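Local coordinates for MSHA biogenesis protein MshE (Vibrio cholerae, PDB 5HTL) that binds the bacterial second messenger cyclic di-GMP with high affinity through its MshEN domain and probably takes part in MSHA pilus biogenesis, at residues 47-51 / 52-56; 72-76 / 77-81; 116-119 / 120-124. All coordinates share one frame; numbering follows the deposited sequence.

The three contacts are local ones, spread in series along one chain. Contact 1 starts helix 51-62 and is the one that touches cyclic di-GMP, through L54. Contacts 2 and 3 lie on the opposite side of the chain's centre from it. Their centres are about 28 and 30 Å from that of contact 1, and neither touches it. Contacts 2 and 3 are neighbours, with centres about 17 Å apart, and they meet where L81 O packs at 3.3 Å from L122 CD2. Both belong to the part built around the three-stranded sheet, and both also touch the second subunit. The side chain of L118 in contact 3 stays about 14 Å from a bound cyclic di-GMP.

Contact 1. Residues 47-51 / 52-56; sequences GFLSE and TQLLN. With C2E (9,9'-[(2R,3R,3aS,5S,7aR,9R,10R,10aS,12S,14aR)-3,5,10,12-tetrahydroxy-5,12-dioxidooctahydro-2H,7H-difuro[3,2-d:3',2'-j][1,3,7,9,2,8]tetraoxadiphosphacyclododecine-2,9-diyl]bis(2-amino-1,9-dihydro-6H-purin-6-one)), chain C.
S50 and Q53 grip each other in a capping box at the start of helix 51-62. S50 is the N-cap residue. Two bonds run in opposite senses between the pair. Q53 N donates to S50 OG at 3.1 Å in a nearly straight bond. S50 N donates to Q53 OE1 at 2.8 Å. That donor lies in the plane of the side-chain amide, on a lone pair of OE1. The S50 hydroxyl sits between its own backbone N and carbonyl carbon (chi1 72°), which turns OG to the first turn of the helix. Extended beyond CG (chi2 175°), the Q53 chain carries its amide back past S50 OG to S50 N.

The backbone takes over from the box. L54 N bonds to S50 O, and L55 N bonds to E51 O at 3.0 Å. A water extends the polar side: it lies 2.9 Å from F48 O, where it can donate, and accepts from Q53 NE2 at 3.1 Å.

The apolar contacts come from L49, whose two methyls part ways. CD1 lies 3.6 Å from Q53 CB, over the aliphatic start of that chain. CD2 packs 3.9 Å from L54 CB, and the two leucines cross at about a right angle. L49 also touches L43 of helix 39-45 and I19, while L54 touches D41 and I44. Helix 39-45 itself ends in a Schellman motif at G47, so this short loop closes one helix and caps the next.

The ligand meets the contact through L54, a pocket residue. Its CD2 methyl stands 3.5 Å from the guanine oxygen O61 of cyclic di-GMP.

Contact 2. Residues 72-76 / 77-81; sequences AHVDI and DAVPL
D75 turns its carboxylate forward along the chain to meet D77 and A78. With CG anti to its backbone N (chi1 -174°), the carboxylate lies beside its own carbonyl carbon, where OD1 meets D77 N. OD1 accepts from this N at 3.1 Å, closing an Asx turn. The N-H meets the oxygen from above the carboxylate plane, 42° out of it, and the bond is bent. The same OD1 is 3.4 Å from D77 CB. D75 CB rests against the methyl of A78, with 3.8 Å between the two CB atoms. The carboxylates of D75 and D77 stay apart, D75 OD1 and D77 OD2 being 5.1 Å from each other. Their planes are turned 35° against each other.

Residues 75-78 form a type I beta turn in the loop between helices 51-62 and 84-90, and it runs into a 3-10 segment at 79-81. D75 O accepts two backbone N-H groups: A78 N at 2.7 Å and, weakly, V79 N. One residue on, I76 O receives no such N-H from P80, whose ring nitrogen has none; P80 CD lies beside that oxygen instead.

V74 and V79 close the apolar side. Both valines place CG1 anti to the backbone N and CG2 beside it. V74 CG1 meets V79 CG2 at 3.8 Å, and the two side chains cross obliquely. Y144 of the C-terminal helix 134-144 touches both. Strand 92-98 packs on the pair too, with I95 against V74 and L93 against V79. D75 is also joined to I95 by a backbone hydrogen bond, and A72 packs on K33 of the second subunit.

Contact 3. Residues 116-119 / 120-124; sequences EALL and NQLPD
N120 begins the second half of this contact, and its backbone N bonds to E116 O at 3.1 Å. Its amide carbon CG lies 3.5 Å from the same E116 oxygen. Beyond it, N120 ND2 donates to a water 2.6 Å away, and this water makes a weak bond to E116 OE1. Q121 follows, its N bonding to A117 O at 3.0 Å and only weakly to L118 O. Q121 CB sits 3.3 Å from A117 O. The Q121 side chain then bends at chi2 and carries its amide away from the segment, while the residue touches P83 and H86. Here helix 112-121 ends. It is the helix of a beta-alpha-beta unit, between the parallel strands 101-106 and 126-131. L122 is the first residue to leave helical angles, yet its N still bonds to L118 O at 2.9 Å. Its side chain lies beside that of L118, both pointing the same way, with L122 CD1 3.9 Å from L118 CD1. The two leucines face the sheet: I104 touches both, F129 meets L118, and F127 meets L122. P123 then sets its ring carbons CB and CD 4.2 Å from L119 O.

Contact 1. Residues 47-51 / 52-56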
ATOM      1  N   GLY A  47      -7.132   4.665  27.249  1.00 15.14           N
ATOM      2  CA  GLY A  47      -8.374   5.370  26.966  1.00 16.24           C
ATOM      3  C   GLY A  47      -8.207   6.613  26.110  1.00 12.90           C
ATOM      4  O   GLY A  47      -9.136   7.413  25.971  1.00 17.32           O
ATOM      5  N   PHE A  48      -7.035   6.762  25.505  1.00 14.20           N
ATOM      6  CA  PHE A  48      -6.725   7.954  24.714  1.00 15.18           C
ATOM      7  C   PHE A  48      -7.105   7.797  23.244  1.00 13.93           C
ATOM      8  O   PHE A  48      -7.150   8.772  22.482  1.00 14.91           O
ATOM      9  CB  PHE A  48      -5.234   8.243  24.798  1.00 13.70           C
ATOM     10  CG  PHE A  48      -4.725   8.472  26.197  1.00 16.81           C
ATOM     11  CD1 PHE A  48      -5.541   9.008  27.193  1.00 17.60           C
ATOM     12  CD2 PHE A  48      -3.409   8.162  26.511  1.00 16.48           C
ATOM     13  CE1 PHE A  48      -5.044   9.218  28.473  1.00 19.89           C
ATOM     14  CE2 PHE A  48      -2.906   8.373  27.786  1.00 17.89           C
ATOM     15  CZ  PHE A  48      -3.718   8.900  28.767  1.00 16.56           C
ATOM     16  N   LEU A  49      -7.360   6.555  22.848  1.00 14.90           N
ATOM     17  CA  LEU A  49      -7.570   6.194  21.457  1.00 13.80           C
ATOM     18  C   LEU A  49      -8.590   5.056  21.438  1.00 13.55           C
ATOM     19  O   LEU A  49      -8.668   4.280  22.387  1.00 15.55           O
ATOM     20  CB  LEU A  49      -6.241   5.708  20.863  1.00 13.08           C
ATOM     21  CG  LEU A  49      -6.140   5.432  19.364  1.00 15.11           C
ATOM     22  CD1 LEU A  49      -6.189   6.711  18.554  1.00 15.82           C
ATOM     23  CD2 LEU A  49      -4.878   4.654  19.033  1.00 14.86           C
ATOM     24  N   SER A  50      -9.386   4.983  20.372  1.00 14.44           N
ATOM     25  CA  SER A  50     -10.318   3.869  20.179  1.00 16.62           C
ATOM     26  C   SER A  50      -9.813   2.883  19.120  1.00 18.26           C
ATOM     27  O   SER A  50      -8.892   3.186  18.350  1.00 17.43           O
ATOM     28  CB  SER A  50     -11.681   4.385  19.740  1.00 19.19           C
ATOM     29  OG  SER A  50     -11.625   4.848  18.407  1.00 20.55           O
ATOM     30  N   GLU A  51     -10.432   1.706  19.070  1.00 16.68           N
ATOM     31  CA  GLU A  51     -10.091   0.712  18.054  1.00 15.77           C
ATOM     32  C   GLU A  51     -10.317   1.226  16.636  1.00 16.63           C
ATOM     33  O   GLU A  51      -9.503   0.978  15.750  1.00 18.21           O
ATOM     34  CB  GLU A  51     -10.871  -0.581  18.281  1.00 21.43           C
ATOM     35  CG  GLU A  51     -10.507  -1.297  19.574  1.00 25.24           C
ATOM     36  CD  GLU A  51      -9.179  -2.048  19.515  1.00 23.55           C
ATOM     37  OE1 GLU A  51      -8.828  -2.690  20.525  1.00 30.96           O
ATOM     38  OE2 GLU A  51      -8.489  -2.010  18.473  1.00 27.04           O
ATOM     39  N   THR A  52     -11.408   1.950  16.431  1.00 18.41           N
ATOM     40  CA  THR A  52     -11.739   2.485  15.121  1.00 17.76           C
ATOM     41  C   THR A  52     -10.711   3.532  14.703  1.00 19.29           C
ATOM     42  O   THR A  52     -10.247   3.547  13.561  1.00 20.03           O
ATOM     43  CB  THR A  52     -13.143   3.112  15.117  1.00 22.32           C
ATOM     44  OG1 THR A  52     -14.109   2.114  15.487  1.00 27.92           O
ATOM     45  CG2 THR A  52     -13.484   3.676  13.736  1.00 25.33           C
ATOM     46  N   GLN A  53     -10.357   4.409  15.637  1.00 17.76           N
ATOM     47  CA  GLN A  53      -9.328   5.410  15.369  1.00 15.30           C
ATOM     48  C   GLN A  53      -7.999   4.773  15.011  1.00 14.81           C
ATOM     49  O   GLN A  53      -7.341   5.206  14.062  1.00 16.16           O
ATOM     50  CB  GLN A  53      -9.126   6.314  16.580  1.00 19.22           C
ATOM     51  CG  GLN A  53     -10.230   7.314  16.820  1.00 18.20           C
ATOM     52  CD  GLN A  53     -10.008   8.079  18.100  1.00 17.55           C
ATOM     53  OE1 GLN A  53      -9.664   7.496  19.132  1.00 20.09           O
ATOM     54  NE2 GLN A  53     -10.196   9.388  18.047  1.00 19.55           N
ATOM     55  N   LEU A  54      -7.595   3.761  15.768  1.00 15.07           N
ATOM     56  CA  LEU A  54      -6.363   3.044  15.452  1.00 15.41           C
ATOM     57  C   LEU A  54      -6.387   2.444  14.042  1.00 17.65           C
ATOM     58  O   LEU A  54      -5.418   2.582  13.292  1.00 15.50           O
ATOM     59  CB  LEU A  54      -6.068   1.970  16.499  1.00 15.89           C
ATOM     60  CG  LEU A  54      -4.820   1.111  16.238  1.00 16.58           C
ATOM     61  CD1 LEU A  54      -3.579   2.009  16.118  1.00 16.84           C
ATOM     62  CD2 LEU A  54      -4.652   0.045  17.319  1.00 19.69           C
ATOM     63  N   LEU A  55      -7.494   1.790  13.696  1.00 17.25           N
ATOM     64  CA  LEU A  55      -7.698   1.223  12.367  1.00 20.50           C
ATOM     65  C   LEU A  55      -7.498   2.280  11.276  1.00 14.20           C
ATOM     66  O   LEU A  55      -6.724   2.087  10.321  1.00 16.34           O
ATOM     67  CB  LEU A  55      -9.119   0.655  12.293  1.00 24.57           C
ATOM     68  CG  LEU A  55      -9.635   0.033  10.995  1.00 25.91           C
ATOM     69  CD1 LEU A  55      -9.183  -1.399  10.871  1.00 22.31           C
ATOM     70  CD2 LEU A  55     -11.140   0.096  10.965  1.00 27.12           C
ATOM     71  N   ASN A  56      -8.173   3.411  11.437  1.00 15.53           N
ATOM     72  CA  ASN A  56      -8.129   4.467  10.442  1.00 13.43           C
ATOM     73  C   ASN A  56      -6.741   5.097  10.292  1.00 14.42           C
ATOM     74  O   ASN A  56      -6.316   5.425   9.186  1.00 16.05           O
ATOM     75  CB  ASN A  56      -9.172   5.546  10.760  1.00 18.40           C
ATOM     76  CG  ASN A  56     -10.600   5.058  10.569  1.00 24.54           C
ATOM     77  OD1 ASN A  56     -10.868   4.178   9.751  1.00 27.51           O
ATOM     78  ND2 ASN A  56     -11.526   5.633  11.330  1.00 22.05           N
TER
HETATM   79  P1  C2E C 201       6.094   2.923  13.893  1.00 14.03           P
HETATM   80  O2P C2E C 201       4.885   3.821  13.996  1.00 13.94           O
HETATM   81  O1P C2E C 201       7.066   3.376  12.824  1.00 16.88           O
HETATM   82  O5' C2E C 201       6.793   2.886  15.310  1.00 14.37           O
HETATM   83  C5' C2E C 201       7.861   2.059  15.677  1.00 15.21           C
HETATM   84  C4' C2E C 201       8.147   2.037  17.108  1.00 14.67           C
HETATM   85  O4' C2E C 201       8.527   3.302  17.559  1.00 15.97           O
HETATM   86  C3' C2E C 201       6.935   1.664  17.917  1.00 14.50           C
HETATM   87  O3' C2E C 201       6.932   0.280  18.172  1.00 16.32           O
HETATM   88  C2' C2E C 201       7.015   2.468  19.054  1.00 17.23           C
HETATM   89  O2' C2E C 201       7.674   1.759  20.125  1.00 22.47           O
HETATM   90  C1' C2E C 201       7.781   3.682  18.678  1.00 16.92           C
HETATM   91  N9  C2E C 201       6.912   4.746  18.279  1.00 18.02           N
HETATM   92  C8  C2E C 201       5.819   4.907  17.539  1.00 14.47           C
HETATM   93  N7  C2E C 201       5.544   6.217  17.555  1.00 14.75           N
HETATM   94  C5  C2E C 201       6.480   6.866  18.310  1.00 13.99           C
HETATM   95  C6  C2E C 201       6.645   8.219  18.628  1.00 14.74           C
HETATM   96  O6  C2E C 201       5.776   9.144  18.174  1.00 16.61           O
HETATM   97  N1  C2E C 201       7.672   8.585  19.405  1.00 16.03           N
HETATM   98  C2  C2E C 201       8.532   7.666  19.851  1.00 18.21           C
HETATM   99  N2  C2E C 201       9.608   8.120  20.676  1.00 20.60           N
HETATM  100  N3  C2E C 201       8.420   6.349  19.569  1.00 18.72           N
HETATM  101  C4  C2E C 201       7.400   5.911  18.798  1.00 19.09           C
HETATM  102  P11 C2E C 201       5.574  -0.551  18.187  1.00 15.54           P
HETATM  103  O21 C2E C 201       5.834  -1.964  18.682  1.00 19.21           O
HETATM  104  O11 C2E C 201       4.645   0.126  19.152  1.00 17.09           O
HETATM  105  O5A C2E C 201       4.857  -0.509  16.801  1.00 15.47           O
HETATM  106  C5A C2E C 201       5.447  -1.065  15.637  1.00 16.05           C
HETATM  107  C4A C2E C 201       4.861  -0.668  14.382  1.00 14.38           C
HETATM  108  O4A C2E C 201       3.507  -1.226  14.261  1.00 15.17           O
HETATM  109  C3A C2E C 201       4.668   0.795  14.268  1.00 14.24           C
HETATM  110  O3A C2E C 201       5.676   1.444  13.518  1.00 12.77           O
HETATM  111  C2A C2E C 201       3.347   0.978  13.636  1.00 14.51           C
HETATM  112  O2A C2E C 201       3.389   1.023  12.266  1.00 16.93           O
HETATM  113  C1A C2E C 201       2.553  -0.216  14.029  1.00 15.72           C
HETATM  114  N91 C2E C 201       1.743  -0.144  15.238  1.00 12.87           N
HETATM  115  C81 C2E C 201       1.931   0.606  16.341  1.00 14.33           C
HETATM  116  N71 C2E C 201       0.968   0.335  17.239  1.00 15.13           N
HETATM  117  C51 C2E C 201       0.154  -0.610  16.710  1.00 14.54           C
HETATM  118  C61 C2E C 201      -0.988  -1.297  17.136  1.00 21.69           C
HETATM  119  O61 C2E C 201      -1.553  -1.079  18.381  1.00 19.54           O
HETATM  120  N11 C2E C 201      -1.554  -2.191  16.327  1.00 19.21           N
HETATM  121  C21 C2E C 201      -1.049  -2.444  15.124  1.00 18.58           C
HETATM  122  N21 C2E C 201      -1.726  -3.402  14.346  1.00 20.78           N
HETATM  123  N31 C2E C 201       0.046  -1.824  14.667  1.00 17.71           N
HETATM  124  C41 C2E C 201       0.655  -0.908  15.450  1.00 16.21           C
HETATM  125  O   HOH W   1      -8.740  10.350  20.667  1.00 18.04           O

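Contact 2. Residues 72-76 / 77-81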
ATOM      1  N   ALA A  72     -18.029  -5.722   1.395  1.00 16.48           N
ATOM      2  CA  ALA A  72     -17.106  -5.581   0.280  1.00 17.76           C
ATOM      3  C   ALA A  72     -17.241  -6.703  -0.743  1.00 14.03           C
ATOM      4  O   ALA A  72     -17.676  -7.814  -0.439  1.00 19.45           O
ATOM      5  CB  ALA A  72     -15.668  -5.484   0.782  1.00 21.89           C
ATOM      6  N   HIS A  73     -16.877  -6.381  -1.978  1.00 15.65           N
ATOM      7  CA  HIS A  73     -16.728  -7.370  -3.025  1.00 15.07           C
ATOM      8  C   HIS A  73     -15.631  -8.338  -2.619  1.00 18.28           C
ATOM      9  O   HIS A  73     -14.524  -7.935  -2.248  1.00 16.88           O
ATOM     10  CB  HIS A  73     -16.345  -6.682  -4.340  1.00 14.43           C
ATOM     11  CG  HIS A  73     -16.062  -7.639  -5.453  1.00 17.00           C
ATOM     12  ND1 HIS A  73     -17.035  -8.067  -6.330  1.00 24.64           N
ATOM     13  CD2 HIS A  73     -14.918  -8.262  -5.827  1.00 22.13           C
ATOM     14  CE1 HIS A  73     -16.502  -8.910  -7.195  1.00 23.40           C
ATOM     15  NE2 HIS A  73     -15.220  -9.045  -6.915  1.00 25.04           N
ATOM     16  N   VAL A  74     -15.951  -9.622  -2.666  1.00 16.26           N
ATOM     17  CA  VAL A  74     -14.968 -10.654  -2.423  1.00 18.90           C
ATOM     18  C   VAL A  74     -15.102 -11.679  -3.525  1.00 17.20           C
ATOM     19  O   VAL A  74     -16.197 -12.190  -3.779  1.00 22.14           O
ATOM     20  CB  VAL A  74     -15.184 -11.333  -1.063  1.00 19.04           C
ATOM     21  CG1 VAL A  74     -14.240 -12.508  -0.917  1.00 18.96           C
ATOM     22  CG2 VAL A  74     -14.970 -10.331   0.064  1.00 15.10           C
ATOM     23  N   ASP A  75     -13.996 -11.943  -4.204  1.00 18.95           N
ATOM     24  CA  ASP A  75     -13.965 -13.016  -5.180  1.00 20.73           C
ATOM     25  C   ASP A  75     -13.887 -14.331  -4.418  1.00 22.52           C
ATOM     26  O   ASP A  75     -12.804 -14.764  -4.018  1.00 21.93           O
ATOM     27  CB  ASP A  75     -12.768 -12.852  -6.120  1.00 19.31           C
ATOM     28  CG  ASP A  75     -12.762 -13.877  -7.252  1.00 25.31           C
ATOM     29  OD1 ASP A  75     -13.594 -14.815  -7.231  1.00 27.19           O
ATOM     30  OD2 ASP A  75     -11.916 -13.745  -8.162  1.00 28.83           O
ATOM     31  N   ILE A  76     -15.046 -14.956  -4.223  1.00 25.39           N
ATOM     32  CA  ILE A  76     -15.157 -16.164  -3.407  1.00 25.45           C
ATOM     33  C   ILE A  76     -14.340 -17.331  -3.992  1.00 29.51           C
ATOM     34  O   ILE A  76     -13.994 -18.276  -3.278  1.00 30.64           O
ATOM     35  CB  ILE A  76     -16.651 -16.521  -3.157  1.00 25.40           C
ATOM     36  CG1 ILE A  76     -17.371 -15.330  -2.516  1.00 28.15           C
ATOM     37  CG2 ILE A  76     -16.800 -17.737  -2.261  1.00 29.88           C
ATOM     38  CD1 ILE A  76     -18.824 -15.603  -2.137  1.00 32.75           C
ATOM     39  N   ASP A  77     -13.998 -17.238  -5.278  1.00 31.80           N
ATOM     40  CA  ASP A  77     -13.102 -18.203  -5.924  1.00 40.33           C
ATOM     41  C   ASP A  77     -11.628 -17.949  -5.627  1.00 39.44           C
ATOM     42  O   ASP A  77     -10.784 -18.822  -5.844  1.00 43.87           O
ATOM     43  CB  ASP A  77     -13.294 -18.194  -7.443  1.00 45.24           C
ATOM     44  CG  ASP A  77     -13.900 -19.481  -7.964  1.00 54.42           C
ATOM     45  OD1 ASP A  77     -13.150 -20.303  -8.531  1.00 63.30           O
ATOM     46  OD2 ASP A  77     -15.124 -19.674  -7.805  1.00 57.07           O
ATOM     47  N   ALA A  78     -11.309 -16.752  -5.153  1.00 25.56           N
ATOM     48  CA  ALA A  78      -9.922 -16.409  -4.884  1.00 21.23           C
ATOM     49  C   ALA A  78      -9.566 -16.784  -3.445  1.00 21.73           C
ATOM     50  O   ALA A  78      -8.406 -17.074  -3.137  1.00 21.60           O
ATOM     51  CB  ALA A  78      -9.690 -14.924  -5.118  1.00 26.96           C
ATOM     52  N   VAL A  79     -10.577 -16.791  -2.582  1.00 22.21           N
ATOM     53  CA  VAL A  79     -10.390 -17.105  -1.164  1.00 16.75           C
ATOM     54  C   VAL A  79      -9.558 -18.377  -0.919  1.00 20.69           C
ATOM     55  O   VAL A  79      -8.573 -18.318  -0.185  1.00 18.05           O
ATOM     56  CB  VAL A  79     -11.737 -17.176  -0.401  1.00 17.21           C
ATOM     57  CG1 VAL A  79     -11.536 -17.714   1.007  1.00 18.98           C
ATOM     58  CG2 VAL A  79     -12.410 -15.811  -0.375  1.00 16.12           C
ATOM     59  N   PRO A  80      -9.929 -19.516  -1.550  1.00 22.25           N
ATOM     60  CA  PRO A  80      -9.207 -20.768  -1.278  1.00 21.83           C
ATOM     61  C   PRO A  80      -7.715 -20.811  -1.614  1.00 19.16           C
ATOM     62  O   PRO A  80      -7.073 -21.790  -1.220  1.00 23.12           O
ATOM     63  CB  PRO A  80      -9.946 -21.799  -2.149  1.00 26.43           C
ATOM     64  CG  PRO A  80     -10.753 -21.017  -3.111  1.00 27.02           C
ATOM     65  CD  PRO A  80     -11.116 -19.768  -2.392  1.00 24.53           C
ATOM     66  N   LEU A  81      -7.187 -19.834  -2.335  1.00 20.41           N
ATOM     67  CA  LEU A  81      -5.767 -19.806  -2.667  1.00 20.93           C
ATOM     68  C   LEU A  81      -4.888 -19.819  -1.413  1.00 21.03           C
ATOM     69  O   LEU A  81      -3.754 -20.307  -1.433  1.00 23.64           O
ATOM     70  CB  LEU A  81      -5.452 -18.603  -3.554  1.00 24.93           C
ATOM     71  CG  LEU A  81      -6.244 -18.643  -4.863  1.00 28.87           C
ATOM     72  CD1 LEU A  81      -6.055 -17.387  -5.695  1.00 32.07           C
ATOM     73  CD2 LEU A  81      -5.901 -19.885  -5.684  1.00 31.50           C
TER

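Contact 3. Residues 116-119 / 120-124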
ATOM      1  N   GLU A 116       5.823 -11.977   6.206  1.00 16.58           N
ATOM      2  CA  GLU A 116       6.846 -12.900   5.733  1.00 18.32           C
ATOM      3  C   GLU A 116       6.233 -14.274   5.507  1.00 16.08           C
ATOM      4  O   GLU A 116       6.505 -14.939   4.511  1.00 16.74           O
ATOM      5  CB  GLU A 116       7.990 -12.989   6.742  1.00 20.45           C
ATOM      6  CG  GLU A 116       9.219 -13.738   6.226  1.00 29.14           C
ATOM      7  CD  GLU A 116      10.155 -12.846   5.427  1.00 45.64           C
ATOM      8  OE1 GLU A 116      11.330 -13.228   5.244  1.00 55.70           O
ATOM      9  OE2 GLU A 116       9.720 -11.761   4.987  1.00 48.77           O
ATOM     10  N   ALA A 117       5.396 -14.694   6.448  1.00 14.66           N
ATOM     11  CA  ALA A 117       4.686 -15.954   6.346  1.00 15.67           C
ATOM     12  C   ALA A 117       3.780 -16.000   5.125  1.00 15.91           C
ATOM     13  O   ALA A 117       3.774 -16.974   4.369  1.00 16.44           O
ATOM     14  CB  ALA A 117       3.880 -16.187   7.601  1.00 22.78           C
ATOM     15  N   LEU A 118       3.009 -14.936   4.936  1.00 15.41           N
ATOM     16  CA  LEU A 118       2.098 -14.843   3.801  1.00 18.55           C
ATOM     17  C   LEU A 118       2.862 -14.960   2.480  1.00 17.10           C
ATOM     18  O   LEU A 118       2.433 -15.669   1.565  1.00 19.74           O
ATOM     19  CB  LEU A 118       1.352 -13.507   3.857  1.00 17.19           C
ATOM     20  CG  LEU A 118       0.039 -13.369   3.102  1.00 21.32           C
ATOM     21  CD1 LEU A 118      -0.945 -14.412   3.554  1.00 20.62           C
ATOM     22  CD2 LEU A 118      -0.501 -11.970   3.379  1.00 20.60           C
ATOM     23  N   LEU A 119       3.997 -14.272   2.393  1.00 15.84           N
ATOM     24  CA  LEU A 119       4.850 -14.294   1.206  1.00 21.12           C
ATOM     25  C   LEU A 119       5.344 -15.692   0.855  1.00 20.96           C
ATOM     26  O   LEU A 119       5.363 -16.083  -0.311  1.00 25.50           O
ATOM     27  CB  LEU A 119       6.059 -13.384   1.413  1.00 25.68           C
ATOM     28  CG  LEU A 119       5.874 -11.888   1.171  1.00 33.52           C
ATOM     29  CD1 LEU A 119       6.916 -11.087   1.939  1.00 27.59           C
ATOM     30  CD2 LEU A 119       5.982 -11.617  -0.320  1.00 38.75           C
ATOM     31  N   ASN A 120       5.768 -16.440   1.862  1.00 16.78           N
ATOM     32  CA  ASN A 120       6.273 -17.778   1.599  1.00 18.28           C
ATOM     33  C   ASN A 120       5.144 -18.760   1.300  1.00 20.46           C
ATOM     34  O   ASN A 120       5.360 -19.783   0.649  1.00 22.94           O
ATOM     35  CB  ASN A 120       7.144 -18.257   2.760  1.00 18.31           C
ATOM     36  CG  ASN A 120       8.395 -17.422   2.930  1.00 19.22           C
ATOM     37  OD1 ASN A 120       8.773 -16.655   2.037  1.00 24.90           O
ATOM     38  ND2 ASN A 120       9.041 -17.553   4.079  1.00 23.83           N
ATOM     39  N   GLN A 121       3.939 -18.432   1.756  1.00 18.25           N
ATOM     40  CA  GLN A 121       2.769 -19.290   1.599  1.00 18.35           C
ATOM     41  C   GLN A 121       2.063 -19.087   0.256  1.00 23.07           C
ATOM     42  O   GLN A 121       1.433 -20.005  -0.266  1.00 23.53           O
ATOM     43  CB  GLN A 121       1.785 -19.045   2.745  1.00 21.71           C
ATOM     44  CG  GLN A 121       0.544 -19.930   2.729  1.00 27.22           C
ATOM     45  CD  GLN A 121       0.853 -21.410   2.905  1.00 32.47           C
ATOM     46  OE1 GLN A 121       1.740 -21.785   3.670  1.00 29.38           O
ATOM     47  NE2 GLN A 121       0.120 -22.255   2.189  1.00 38.46           N
ATOM     48  N   LEU A 122       2.175 -17.887  -0.305  1.00 19.88           N
ATOM     49  CA  LEU A 122       1.559 -17.583  -1.597  1.00 18.24           C
ATOM     50  C   LEU A 122       2.624 -17.116  -2.578  1.00 20.00           C
ATOM     51  O   LEU A 122       2.528 -16.014  -3.115  1.00 23.47           O
ATOM     52  CB  LEU A 122       0.501 -16.486  -1.433  1.00 17.04           C
ATOM     53  CG  LEU A 122      -0.747 -16.847  -0.633  1.00 16.53           C
ATOM     54  CD1 LEU A 122      -1.472 -15.580  -0.165  1.00 20.76           C
ATOM     55  CD2 LEU A 122      -1.678 -17.721  -1.443  1.00 24.01           C
ATOM     56  N   PRO A 123       3.652 -17.951  -2.823  1.00 22.18           N
ATOM     57  CA  PRO A 123       4.745 -17.482  -3.679  1.00 22.22           C
ATOM     58  C   PRO A 123       4.281 -17.285  -5.130  1.00 22.70           C
ATOM     59  O   PRO A 123       3.264 -17.846  -5.541  1.00 25.98           O
ATOM     60  CB  PRO A 123       5.770 -18.625  -3.582  1.00 23.38           C
ATOM     61  CG  PRO A 123       4.961 -19.821  -3.321  1.00 22.10           C
ATOM     62  CD  PRO A 123       3.834 -19.361  -2.438  1.00 21.62           C
ATOM     63  N   ASP A 124       5.014 -16.479  -5.887  1.00 26.94           N
ATOM     64  CA  ASP A 124       4.617 -16.111  -7.257  1.00 41.23           C
ATOM     65  C   ASP A 124       3.235 -15.459  -7.393  1.00 43.79           C
ATOM     66  O   ASP A 124       2.666 -15.420  -8.485  1.00 39.40           O
ATOM     67  CB  ASP A 124       4.693 -17.297  -8.215  1.00 52.12           C
ATOM     68  CG  ASP A 124       5.734 -18.304  -7.814  1.00 56.31           C
ATOM     69  OD1 ASP A 124       6.804 -17.905  -7.305  1.00 56.23           O
ATOM     70  OD2 ASP A 124       5.466 -19.509  -8.003  1.00 54.03           O
TER
HETATM   71  O   HOH W   2      11.367 -16.450   4.338  1.00 45.08           O